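Acylneuraminate lyase (PDB 4N4P) is a TIM-barrel protein of the dihydrodipicolinate synthetase family that assembles from four chains. Local coordinates at residues A[103-108]-A[135-140]; A[131-136]-A[160-165]; A[192-197]-A[240-245]; A[220-225]-A[236-241]; A[28-33]-A[69-74]. All blocks are in the same frame, centred on the assembly; numbering follows the deposited sequence.

Contact 1: A[103-108]-A[135-140]; sequences YDAISA and PMLIYY
M136 folds back over the strand beside it, where it meets I106, S107 and A108. Its CB leaves strand 136-139 on the face of the sheet that also carries I106, and CG stands anti to the backbone N (chi1 160°). Bends at chi2 and chi3 then swing the thioether across strand 105-108. SD rests on backbone, 3.6 Å from S107 CA and nearly as close to A108 N, while the terminal CE packs 3.6 Å from I106 CD1 and 4.0 Å from A108 CB. Beneath this lid the two strands run parallel. I106 N donates to P135 O at 2.9 Å, L137 N to I106 O at 2.8 Å, and the ladder fades into a weak bond from A108 N to L137 O at 3.4 Å. On the other face S107 and L137 touch through their CB atoms, and S107 OG lies in the plane of the Y139 ring at its edge, 3.8 Å from CE2. Helix 118-131 completes the beta-alpha-beta unit of this TIM barrel, its I128 covering M136 and A108. The two faces therefore differ in chemistry: the bent thioether of M136 packs in the apolar layer between sheet and helix, whereas on the opposite face, beside L137, the hydroxyls of S107 and Y139 meet at that of Y46, and Y139 OH also bonds K167 NZ.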
# COMPACT_ATOMS: atom_id res chain seq x y z
N TYR A 103 29.81 -5.61 -25.71
CA TYR A 103 29.32 -5.26 -24.37
C TYR A 103 29.55 -6.45 -23.44
O TYR A 103 29.48 -7.61 -23.86
CB TYR A 103 27.82 -4.88 -24.40
CG TYR A 103 27.64 -3.42 -24.74
CD1 TYR A 103 27.84 -2.96 -26.06
CD2 TYR A 103 27.37 -2.48 -23.74
CE1 TYR A 103 27.73 -1.59 -26.38
CE2 TYR A 103 27.26 -1.14 -24.03
CZ TYR A 103 27.45 -0.68 -25.36
OH TYR A 103 27.37 0.66 -25.63
N ASP A 104 29.80 -6.17 -22.16
CA ASP A 104 30.11 -7.23 -21.20
C ASP A 104 28.85 -7.94 -20.71
O ASP A 104 28.87 -9.14 -20.34
CB ASP A 104 30.91 -6.63 -20.06
CG ASP A 104 32.24 -6.12 -20.52
OD1 ASP A 104 33.12 -6.96 -20.85
OD2 ASP A 104 32.42 -4.89 -20.58
N ALA A 105 27.75 -7.20 -20.69
CA ALA A 105 26.45 -7.77 -20.36
C ALA A 105 25.34 -6.88 -20.91
O ALA A 105 25.56 -5.72 -21.28
CB ALA A 105 26.26 -7.93 -18.83
N ILE A 106 24.14 -7.43 -20.89
CA ILE A 106 22.94 -6.66 -21.17
C ILE A 106 22.02 -6.84 -19.99
O ILE A 106 22.22 -7.73 -19.15
CB ILE A 106 22.21 -7.12 -22.48
CG1 ILE A 106 21.94 -8.63 -22.44
CG2 ILE A 106 23.00 -6.69 -23.72
CD1 ILE A 106 21.14 -9.17 -23.61
N SER A 107 21.02 -5.96 -19.89
CA SER A 107 19.98 -6.14 -18.90
C SER A 107 18.68 -5.80 -19.60
O SER A 107 18.69 -5.18 -20.67
CB SER A 107 20.21 -5.21 -17.69
OG SER A 107 19.97 -3.86 -18.08
N ALA A 108 17.56 -6.19 -19.01
CA ALA A 108 16.26 -5.83 -19.57
C ALA A 108 15.29 -5.60 -18.44
O ALA A 108 15.09 -6.48 -17.59
CB ALA A 108 15.74 -6.91 -20.50
N PRO A 135 25.90 -12.23 -21.62
CA PRO A 135 25.29 -12.40 -20.30
C PRO A 135 24.16 -11.41 -20.07
O PRO A 135 24.27 -10.26 -20.49
CB PRO A 135 26.46 -12.09 -19.36
CG PRO A 135 27.65 -12.57 -20.11
CD PRO A 135 27.36 -12.07 -21.52
N MET A 136 23.09 -11.88 -19.44
CA MET A 136 21.92 -11.05 -19.12
C MET A 136 21.76 -10.86 -17.61
O MET A 136 21.90 -11.81 -16.81
CB MET A 136 20.66 -11.71 -19.72
CG MET A 136 19.34 -11.28 -19.11
SD MET A 136 18.95 -9.57 -19.59
CE MET A 136 18.41 -9.81 -21.28
N LEU A 137 21.48 -9.61 -17.23
CA LEU A 137 21.04 -9.29 -15.88
C LEU A 137 19.56 -8.97 -15.93
O LEU A 137 19.17 -8.00 -16.58
CB LEU A 137 21.81 -8.05 -15.34
CG LEU A 137 23.29 -8.37 -15.12
CD1 LEU A 137 24.11 -7.03 -15.01
CD2 LEU A 137 23.44 -9.28 -13.90
N ILE A 138 18.73 -9.78 -15.26
CA ILE A 138 17.31 -9.49 -15.22
C ILE A 138 17.03 -8.43 -14.15
O ILE A 138 17.88 -8.17 -13.29
CB ILE A 138 16.47 -10.76 -15.01
CG1 ILE A 138 16.80 -11.43 -13.67
CG2 ILE A 138 16.70 -11.76 -16.16
CD1 ILE A 138 15.90 -12.60 -13.35
N TYR A 139 15.90 -7.77 -14.24
CA TYR A 139 15.54 -6.80 -13.22
C TYR A 139 14.80 -7.52 -12.13
O TYR A 139 13.98 -8.38 -12.42
CB TYR A 139 14.67 -5.70 -13.81
CG TYR A 139 15.47 -4.49 -14.20
CD1 TYR A 139 15.25 -3.26 -13.57
CD2 TYR A 139 16.46 -4.56 -15.18
CE1 TYR A 139 15.99 -2.12 -13.92
CE2 TYR A 139 17.18 -3.47 -15.53
CZ TYR A 139 16.94 -2.23 -14.90
OH TYR A 139 17.70 -1.13 -15.23
N TYR A 140 15.11 -7.20 -10.88
CA TYR A 140 14.38 -7.78 -9.80
C TYR A 140 12.91 -7.39 -9.85
O TYR A 140 12.56 -6.24 -10.14
CB TYR A 140 15.00 -7.45 -8.45
CG TYR A 140 14.16 -7.97 -7.31
CD1 TYR A 140 14.00 -9.35 -7.09
CD2 TYR A 140 13.50 -7.09 -6.47
CE1 TYR A 140 13.19 -9.82 -6.01
CE2 TYR A 140 12.71 -7.54 -5.43
CZ TYR A 140 12.56 -8.89 -5.20
OH TYR A 140 11.78 -9.25 -4.12

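Contact 2: A[131-136]-A[160-165]; sequences AADIPM and IKNVIG
D133 faces two side chains of the other segment at once, K161 and N162, and offers both the same oxygen. K161 is extended as far as CE and then bends at chi4 (-79°), which brings NZ to 2.8 Å from D133 OD1 in a salt bridge. The amide of N162 comes to this carboxylate from another direction, its plane turned 63° from that of D133, and ND2 makes a weak hydrogen bond of 3.4 Å to D133 OD1. The same ND2 has a second weak partner in S129 O, in the last turn of helix 118-131. N162 occupies the third position of a type II turn, I160 to V163, where its positive phi suits the turn. This turn leads into strand 163-168 of the barrel, and the loop 132-135 leads into its parallel neighbour, strand 136-139. The two join where M136 N donates to N162 O at 2.8 Å and where I164 N donates to M136 O at 2.9 Å. The side chains beyond are apolar. I164 sets CD1 and CG2 against P135 CB, with CD1 3.7 Å away, and F4 also packs on I164. M136 and V163 share the face of the sheet turned to helix 118-131 and cross obliquely, M136 CG lying 3.8 Å from V163 CG2.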
# COMPACT_ATOMS: atom_id res chain seq x y z
N ALA A 131 18.36 -14.54 -28.70
CA ALA A 131 18.87 -13.59 -29.70
C ALA A 131 20.39 -13.55 -29.84
O ALA A 131 20.90 -13.33 -30.94
CB ALA A 131 18.34 -12.17 -29.40
N ALA A 132 21.10 -13.72 -28.74
CA ALA A 132 22.56 -13.57 -28.74
C ALA A 132 23.11 -14.18 -27.48
O ALA A 132 22.45 -14.21 -26.44
CB ALA A 132 22.96 -12.10 -28.81
N ASP A 133 24.34 -14.67 -27.59
CA ASP A 133 25.06 -15.23 -26.47
C ASP A 133 25.87 -14.14 -25.79
O ASP A 133 27.02 -13.84 -26.15
CB ASP A 133 25.92 -16.41 -26.93
CG ASP A 133 25.07 -17.63 -27.30
OD1 ASP A 133 23.87 -17.72 -26.90
OD2 ASP A 133 25.60 -18.52 -28.01
N ILE A 134 25.23 -13.51 -24.82
CA ILE A 134 25.80 -12.41 -24.08
C ILE A 134 25.14 -12.48 -22.69
O ILE A 134 23.97 -12.81 -22.58
CB ILE A 134 25.59 -11.04 -24.81
CG1 ILE A 134 26.25 -9.89 -24.02
CG2 ILE A 134 24.08 -10.80 -25.07
CD1 ILE A 134 26.30 -8.51 -24.77
N PRO A 135 25.90 -12.23 -21.62
CA PRO A 135 25.29 -12.40 -20.30
C PRO A 135 24.16 -11.41 -20.07
O PRO A 135 24.27 -10.26 -20.49
CB PRO A 135 26.46 -12.09 -19.36
CG PRO A 135 27.65 -12.57 -20.11
CD PRO A 135 27.36 -12.07 -21.52
N MET A 136 23.09 -11.88 -19.44
CA MET A 136 21.92 -11.05 -19.12
C MET A 136 21.76 -10.86 -17.61
O MET A 136 21.90 -11.81 -16.81
CB MET A 136 20.66 -11.71 -19.72
CG MET A 136 19.34 -11.28 -19.11
SD MET A 136 18.95 -9.57 -19.59
CE MET A 136 18.41 -9.81 -21.28
N ILE A 160 17.18 -18.96 -16.67
CA ILE A 160 17.05 -18.80 -18.12
C ILE A 160 18.43 -18.74 -18.80
O ILE A 160 19.39 -18.18 -18.25
CB ILE A 160 16.15 -17.57 -18.45
CG1 ILE A 160 14.70 -17.89 -18.06
CG2 ILE A 160 16.29 -17.13 -19.91
CD1 ILE A 160 13.74 -16.66 -17.96
N LYS A 161 18.55 -19.37 -19.97
CA LYS A 161 19.80 -19.38 -20.71
C LYS A 161 20.43 -17.98 -20.79
O LYS A 161 19.74 -16.99 -21.10
CB LYS A 161 19.57 -19.96 -22.12
CG LYS A 161 20.85 -20.06 -22.95
CD LYS A 161 20.55 -20.56 -24.38
CE LYS A 161 21.82 -20.99 -25.08
NZ LYS A 161 22.59 -19.83 -25.62
N ASN A 162 21.73 -17.91 -20.46
CA ASN A 162 22.53 -16.67 -20.54
C ASN A 162 22.30 -15.68 -19.39
O ASN A 162 23.03 -14.70 -19.30
CB ASN A 162 22.39 -15.92 -21.88
CG ASN A 162 22.87 -16.72 -23.07
OD1 ASN A 162 23.91 -17.39 -23.01
ND2 ASN A 162 22.13 -16.63 -24.18
N VAL A 163 21.31 -15.94 -18.54
CA VAL A 163 21.10 -15.07 -17.38
C VAL A 163 22.18 -15.35 -16.33
O VAL A 163 22.31 -16.49 -15.85
CB VAL A 163 19.70 -15.20 -16.75
CG1 VAL A 163 19.61 -14.37 -15.47
CG2 VAL A 163 18.60 -14.74 -17.76
N ILE A 164 22.95 -14.33 -15.97
CA ILE A 164 24.02 -14.55 -14.97
C ILE A 164 23.63 -14.01 -13.59
O ILE A 164 24.33 -14.25 -12.59
CB ILE A 164 25.39 -13.98 -15.42
CG1 ILE A 164 25.28 -12.45 -15.68
CG2 ILE A 164 25.91 -14.73 -16.65
CD1 ILE A 164 26.66 -11.75 -15.73
N GLY A 165 22.50 -13.30 -13.52
CA GLY A 165 22.11 -12.67 -12.25
C GLY A 165 21.07 -11.58 -12.48
O GLY A 165 20.32 -11.63 -13.45

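Contact 3: A[192-197]-A[240-245]; sequences WDEALA and TYNDYV
E194 and N242 are joined by the direct hydrogen bond of this contact. N242 ND2 donates to E194 O at 2.9 Å, meeting a lone pair in the carbonyl plane (C=O...N 127°), with the acceptor close to the plane of the amide. ND2 also bonds E177 OE1 of the second subunit. At the other end of the amide a water donates to N242 OD1 at 2.8 Å and to D193 O at 2.9 Å. Both polar atoms of the asparagine are thus held, which should fix the rotation of its amide. Within 192-197, W192 NE1 donates to E194 OE1 at 2.9 Å, reaching it on the anti side, 16° out of the carboxylate plane. T211 OG1 hydrogen-bonds both D193 OD2 and Y241 OH. D193 and E194 form a short 3-10 turn between barrel strand 187-190 and helix 196-201, with A195 at the N-cap position of that helix; their partner, helix 231-248, belongs to the helical extension that follows the barrel. Among the van der Waals contacts, E194 OE2 approaches V245 CG1 at 3.5 Å, the extended glutamate chain crossing the valine at an angle, with CG also near this methyl. The Y241 ring stands obliquely to D193 O, 4.3 Å from CE2, and carries Y244 CD2 over the centre of one face, 3.7 Å above its plane. The second subunit reaches both segments: its F174 packs on W192 and E194, and its R178 forms a salt bridge with D243.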
# COMPACT_ATOMS: atom_id res chain seq x y z
N TRP A 192 20.52 0.28 -5.34
CA TRP A 192 19.88 1.26 -4.44
C TRP A 192 20.97 2.08 -3.76
O TRP A 192 21.55 1.67 -2.76
CB TRP A 192 18.91 0.59 -3.46
CG TRP A 192 18.21 1.59 -2.53
CD1 TRP A 192 17.94 2.91 -2.79
CD2 TRP A 192 17.69 1.32 -1.22
NE1 TRP A 192 17.28 3.49 -1.70
CE2 TRP A 192 17.11 2.53 -0.74
CE3 TRP A 192 17.65 0.18 -0.42
CZ2 TRP A 192 16.50 2.62 0.51
CZ3 TRP A 192 17.05 0.28 0.83
CH2 TRP A 192 16.49 1.49 1.28
N ASP A 193 21.27 3.24 -4.36
CA ASP A 193 22.43 4.05 -4.01
C ASP A 193 22.45 4.40 -2.52
O ASP A 193 23.51 4.41 -1.88
CB ASP A 193 22.43 5.37 -4.82
CG ASP A 193 22.31 5.15 -6.34
OD1 ASP A 193 21.61 4.22 -6.75
OD2 ASP A 193 22.92 5.93 -7.11
N GLU A 194 21.27 4.70 -1.98
CA GLU A 194 21.19 5.11 -0.57
C GLU A 194 21.48 3.97 0.43
O GLU A 194 21.50 4.19 1.64
CB GLU A 194 19.82 5.70 -0.29
CG GLU A 194 19.56 6.95 -1.11
CD GLU A 194 18.07 7.28 -1.23
OE1 GLU A 194 17.22 6.35 -1.18
OE2 GLU A 194 17.75 8.49 -1.37
N ALA A 195 21.70 2.77 -0.08
CA ALA A 195 21.92 1.64 0.81
C ALA A 195 23.19 0.90 0.46
O ALA A 195 23.32 -0.29 0.76
CB ALA A 195 20.73 0.71 0.78
N LEU A 196 24.12 1.62 -0.16
CA LEU A 196 25.37 1.03 -0.65
C LEU A 196 26.04 0.14 0.41
O LEU A 196 26.38 -1.04 0.14
CB LEU A 196 26.33 2.14 -1.13
CG LEU A 196 27.45 1.68 -2.08
CD1 LEU A 196 28.02 2.87 -2.86
CD2 LEU A 196 28.59 0.98 -1.37
N ALA A 197 26.27 0.72 1.58
CA ALA A 197 26.98 0.02 2.65
C ALA A 197 26.19 -1.17 3.17
O ALA A 197 26.75 -2.19 3.55
CB ALA A 197 27.33 0.98 3.78
N THR A 240 26.77 11.33 4.90
CA THR A 240 27.12 12.36 3.94
C THR A 240 26.58 12.05 2.55
O THR A 240 25.96 12.90 1.92
CB THR A 240 28.63 12.59 3.89
OG1 THR A 240 29.05 13.02 5.19
CG2 THR A 240 28.98 13.70 2.86
N TYR A 241 26.82 10.83 2.08
CA TYR A 241 26.34 10.42 0.76
C TYR A 241 24.82 10.54 0.65
O TYR A 241 24.28 11.00 -0.36
CB TYR A 241 26.79 8.97 0.43
CG TYR A 241 26.78 8.73 -1.05
CD1 TYR A 241 27.85 9.14 -1.85
CD2 TYR A 241 25.65 8.17 -1.67
CE1 TYR A 241 27.82 8.97 -3.23
CE2 TYR A 241 25.60 7.99 -3.06
CZ TYR A 241 26.71 8.39 -3.82
OH TYR A 241 26.70 8.23 -5.18
N ASN A 242 24.12 10.14 1.68
CA ASN A 242 22.65 10.17 1.57
C ASN A 242 22.13 11.58 1.71
O ASN A 242 21.12 11.91 1.12
CB ASN A 242 22.03 9.22 2.59
CG ASN A 242 22.23 7.74 2.17
OD1 ASN A 242 22.87 7.47 1.15
ND2 ASN A 242 21.67 6.80 2.94
N ASP A 243 22.87 12.43 2.43
CA ASP A 243 22.57 13.87 2.43
C ASP A 243 22.66 14.36 0.99
O ASP A 243 21.78 15.09 0.50
CB ASP A 243 23.57 14.66 3.29
CG ASP A 243 23.32 14.54 4.78
OD1 ASP A 243 22.28 14.01 5.21
OD2 ASP A 243 24.18 15.01 5.52
N TYR A 244 23.73 13.95 0.32
CA TYR A 244 24.00 14.32 -1.07
C TYR A 244 22.87 13.87 -1.98
O TYR A 244 22.37 14.65 -2.79
CB TYR A 244 25.34 13.75 -1.54
CG TYR A 244 25.43 13.38 -3.01
CD1 TYR A 244 25.45 14.37 -4.02
CD2 TYR A 244 25.52 12.02 -3.40
CE1 TYR A 244 25.53 14.01 -5.39
CE2 TYR A 244 25.64 11.65 -4.75
CZ TYR A 244 25.63 12.65 -5.74
OH TYR A 244 25.73 12.29 -7.06
N VAL A 245 22.47 12.61 -1.86
CA VAL A 245 21.40 12.10 -2.73
C VAL A 245 20.12 12.91 -2.56
O VAL A 245 19.53 13.34 -3.55
CB VAL A 245 21.13 10.60 -2.51
CG1 VAL A 245 20.02 10.13 -3.46
CG2 VAL A 245 22.44 9.77 -2.75
O HOH W 1 24.65 5.32 0.58

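Contact 4: A[220-225]-A[236-241]; sequences NAIIKA and KLTHTY
I222 and L237 slide past each other in opposite directions, with I222 CG1 lying 3.7 Å from L237 CB. The isoleucine has CG1 anti to its carbonyl carbon (chi1 -66°), and from there CD1 extends to Y241 CB at 3.7 Å, while CG2 touches T238 OG1 at 4.0 Å. In return, L237 sends its CD1 methyl between two alanines, 3.9 Å from A221 CB and 3.9 Å from A225 CB, and also presses it on A221 O at 3.4 Å. Further out, the backbones set the frame: helix 212-227, which follows the last barrel strand 206-209, pairs with 231-248, the first helix of the C-terminal extension, in an antiparallel helical hairpin, its local axes 9.3 Å apart at closest approach and inclined at 164°. A197, on helix 196-201, packs against both I222 and T238, and A233 and V234 cover A225. M202 of the second subunit also packs on T238. The polar groups at this seam turn to other partners, T238 OG1 to V234 O and Y241 OH to T211 OG1. Cohesion between the two segments is therefore a matter of fitted aliphatic surfaces, without direct polar bonding between them.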
# COMPACT_ATOMS: atom_id res chain seq x y z
N ASN A 220 32.89 5.54 -3.61
CA ASN A 220 34.12 4.78 -3.40
C ASN A 220 34.66 4.95 -2.00
O ASN A 220 35.20 4.00 -1.44
CB ASN A 220 35.21 5.13 -4.42
CG ASN A 220 35.06 4.36 -5.72
OD1 ASN A 220 35.23 4.91 -6.83
ND2 ASN A 220 34.74 3.09 -5.59
N ALA A 221 34.46 6.13 -1.41
CA ALA A 221 34.96 6.36 -0.06
C ALA A 221 34.28 5.39 0.89
O ALA A 221 34.92 4.88 1.82
CB ALA A 221 34.77 7.84 0.38
N ILE A 222 33.00 5.15 0.66
CA ILE A 222 32.23 4.21 1.50
C ILE A 222 32.77 2.78 1.31
O ILE A 222 33.04 2.08 2.28
CB ILE A 222 30.72 4.25 1.19
CG1 ILE A 222 30.12 5.61 1.59
CG2 ILE A 222 29.97 3.14 1.95
CD1 ILE A 222 28.79 5.85 0.90
N ILE A 223 32.97 2.39 0.07
CA ILE A 223 33.47 1.05 -0.22
C ILE A 223 34.85 0.86 0.42
O ILE A 223 35.11 -0.16 1.07
CB ILE A 223 33.57 0.79 -1.74
CG1 ILE A 223 32.16 0.82 -2.35
CG2 ILE A 223 34.29 -0.58 -2.00
CD1 ILE A 223 32.10 0.78 -3.88
N LYS A 224 35.72 1.85 0.25
CA LYS A 224 37.09 1.73 0.81
C LYS A 224 37.06 1.66 2.34
O LYS A 224 37.77 0.84 2.94
CB LYS A 224 38.01 2.85 0.32
CG LYS A 224 38.23 2.83 -1.22
CD LYS A 224 38.64 1.44 -1.78
CE LYS A 224 40.15 1.22 -1.71
NZ LYS A 224 40.67 0.31 -2.80
N ALA A 225 36.22 2.48 2.96
CA ALA A 225 36.06 2.42 4.43
C ALA A 225 35.52 1.06 4.89
O ALA A 225 35.97 0.52 5.90
CB ALA A 225 35.14 3.59 4.93
N LYS A 236 29.56 7.49 8.84
CA LYS A 236 29.67 8.93 8.60
C LYS A 236 29.60 9.23 7.10
O LYS A 236 28.87 10.12 6.69
CB LYS A 236 30.98 9.45 9.21
CG LYS A 236 31.28 10.92 8.89
CD LYS A 236 32.61 11.39 9.52
CE LYS A 236 33.16 12.63 8.79
NZ LYS A 236 33.63 12.25 7.39
N LEU A 237 30.34 8.45 6.29
CA LEU A 237 30.37 8.67 4.83
C LEU A 237 29.03 8.33 4.16
O LEU A 237 28.67 8.91 3.13
CB LEU A 237 31.49 7.86 4.16
CG LEU A 237 32.91 8.29 4.58
CD1 LEU A 237 33.88 7.18 4.13
CD2 LEU A 237 33.33 9.66 4.01
N THR A 238 28.31 7.38 4.75
CA THR A 238 26.97 7.06 4.27
C THR A 238 26.02 8.23 4.59
O THR A 238 25.22 8.64 3.74
CB THR A 238 26.43 5.77 4.89
OG1 THR A 238 27.20 4.65 4.38
CG2 THR A 238 24.92 5.56 4.54
N HIS A 239 26.11 8.78 5.81
CA HIS A 239 25.24 9.92 6.16
C HIS A 239 25.49 11.07 5.20
O HIS A 239 24.55 11.67 4.69
CB HIS A 239 25.44 10.35 7.62
CG HIS A 239 25.08 9.26 8.60
ND1 HIS A 239 24.02 8.41 8.40
CD2 HIS A 239 25.65 8.90 9.78
CE1 HIS A 239 23.95 7.56 9.41
NE2 HIS A 239 24.92 7.84 10.27
N THR A 240 26.77 11.33 4.90
CA THR A 240 27.12 12.36 3.94
C THR A 240 26.58 12.05 2.55
O THR A 240 25.96 12.90 1.92
CB THR A 240 28.63 12.59 3.89
OG1 THR A 240 29.05 13.02 5.19
CG2 THR A 240 28.98 13.70 2.86
N TYR A 241 26.82 10.83 2.08
CA TYR A 241 26.34 10.42 0.76
C TYR A 241 24.82 10.54 0.65
O TYR A 241 24.28 11.00 -0.36
CB TYR A 241 26.79 8.97 0.43
CG TYR A 241 26.78 8.73 -1.05
CD1 TYR A 241 27.85 9.14 -1.85
CD2 TYR A 241 25.65 8.17 -1.67
CE1 TYR A 241 27.82 8.97 -3.23
CE2 TYR A 241 25.60 7.99 -3.06
CZ TYR A 241 26.71 8.39 -3.82
OH TYR A 241 26.70 8.23 -5.18

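Contact 5: A[28-33]-A[69-74]; sequences GVKEVV and VAEANA
V69 opens the contact by setting its CG2 methyl against two valines, 3.6 Å from V29 CG1 and 3.9 Å from V33 CG2. Two residues on, E71 is extended beyond CG and forms a salt bridge with K30, whose NZ donates to E71 OE1 at 3.0 Å on the anti lone pair, away from the other carboxylate oxygen. The lysine reaches it by a chain bent at chi2 and chi4 that runs over the next residue, A72. Here the fit is tight: A72 CB is 3.5 Å from K30 CD, and it also meets V33 CG1 at 3.8 Å. N73 then presents backbone, its N 3.7 Å from V33 CG1, whereas its side-chain OD1 is taken by V77 N. A74, with positive phi, is the first residue to leave the helical conformation. The local axes cross at -45° with a closest approach of 8.8 Å, close enough for the small A72 to lie against helix 26-39. Both helices belong to the outer layer of the TIM barrel and lie on its sheet: V33 rests on I45 and V69 on I47 in strand 44-47, while V69 and N73 also touch L79 of the adjacent strand 78-82.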
# COMPACT_ATOMS: atom_id res chain seq x y z
N GLY A 28 28.08 14.63 -27.36
CA GLY A 28 27.91 14.61 -25.91
C GLY A 28 28.03 13.22 -25.29
O GLY A 28 28.53 13.08 -24.17
N VAL A 29 27.54 12.20 -26.00
CA VAL A 29 27.65 10.82 -25.48
C VAL A 29 29.13 10.50 -25.24
O VAL A 29 29.51 10.00 -24.17
CB VAL A 29 27.01 9.79 -26.44
CG1 VAL A 29 27.31 8.37 -25.98
CG2 VAL A 29 25.50 10.03 -26.55
N LYS A 30 29.99 10.86 -26.19
CA LYS A 30 31.41 10.57 -26.04
C LYS A 30 32.03 11.35 -24.88
O LYS A 30 32.84 10.80 -24.12
CB LYS A 30 32.19 10.81 -27.34
CG LYS A 30 31.54 10.23 -28.61
CD LYS A 30 32.06 8.82 -28.91
CE LYS A 30 31.69 8.33 -30.28
NZ LYS A 30 32.85 8.15 -31.24
N GLU A 31 31.64 12.62 -24.72
CA GLU A 31 32.20 13.41 -23.61
C GLU A 31 31.75 12.87 -22.25
O GLU A 31 32.52 12.86 -21.31
CB GLU A 31 31.80 14.88 -23.71
CG GLU A 31 32.41 15.63 -24.90
CD GLU A 31 32.24 17.13 -24.79
OE1 GLU A 31 32.19 17.67 -23.65
OE2 GLU A 31 32.16 17.79 -25.85
N VAL A 32 30.49 12.45 -22.15
CA VAL A 32 30.02 11.86 -20.88
C VAL A 32 30.81 10.59 -20.57
O VAL A 32 31.20 10.37 -19.43
CB VAL A 32 28.51 11.58 -20.92
CG1 VAL A 32 28.09 10.61 -19.80
CG2 VAL A 32 27.75 12.92 -20.84
N VAL A 33 31.01 9.73 -21.57
CA VAL A 33 31.79 8.50 -21.35
C VAL A 33 33.20 8.83 -20.84
O VAL A 33 33.65 8.29 -19.82
CB VAL A 33 31.83 7.58 -22.61
CG1 VAL A 33 32.81 6.37 -22.42
CG2 VAL A 33 30.43 7.05 -22.94
N VAL A 69 28.96 4.78 -27.32
CA VAL A 69 29.55 4.45 -26.03
C VAL A 69 30.70 3.45 -26.18
O VAL A 69 31.79 3.62 -25.60
CB VAL A 69 28.49 3.90 -25.03
CG1 VAL A 69 29.16 3.26 -23.82
CG2 VAL A 69 27.57 5.05 -24.57
N ALA A 70 30.45 2.41 -26.97
CA ALA A 70 31.47 1.38 -27.19
C ALA A 70 32.71 1.98 -27.84
O ALA A 70 33.84 1.67 -27.45
CB ALA A 70 30.93 0.26 -28.00
N GLU A 71 32.50 2.88 -28.81
CA GLU A 71 33.58 3.65 -29.44
C GLU A 71 34.38 4.50 -28.47
O GLU A 71 35.60 4.37 -28.37
CB GLU A 71 33.03 4.52 -30.59
CG GLU A 71 32.53 3.67 -31.75
CD GLU A 71 31.93 4.49 -32.88
OE1 GLU A 71 31.92 5.74 -32.81
OE2 GLU A 71 31.46 3.85 -33.85
N ALA A 72 33.69 5.37 -27.73
CA ALA A 72 34.32 6.23 -26.74
C ALA A 72 35.03 5.46 -25.64
O ALA A 72 36.10 5.86 -25.18
CB ALA A 72 33.28 7.17 -26.12
N ASN A 73 34.40 4.39 -25.17
CA ASN A 73 34.99 3.60 -24.08
C ASN A 73 36.29 2.93 -24.55
O ASN A 73 37.26 2.89 -23.81
CB ASN A 73 34.03 2.54 -23.61
CG ASN A 73 34.61 1.68 -22.52
OD1 ASN A 73 35.18 2.18 -21.55
ND2 ASN A 73 34.49 0.37 -22.69
N ALA A 74 36.27 2.43 -25.80
CA ALA A 74 37.40 1.70 -26.39
C ALA A 74 37.92 0.63 -25.42
O ALA A 74 39.13 0.50 -25.21
CB ALA A 74 38.52 2.69 -26.76

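How the contacts relate
Contacts 1 and 2 share P135 and M136 and bring strand 136-139 together with its neighbours on both sides, contact 1 being buried and contact 2 only partly so, opening to charged residues at the loops. Contacts 3 and 4 share helix 231-248 and are buried between helices near the second subunit, yet differ in chemistry: amide and water bonding in 192-197/240-245, aliphatic packing in 220-225/236-241. They touch through L196 and A197. Contact 5, partly buried, joins two helices outside the sheet, with valine packing on the sheet side and a salt bridge on the more exposed side; Y103 of contact 1 packs on its V69. Contacts 1 and 3 lie on opposite sides of the chain's centre, their centres about 24 Å apart.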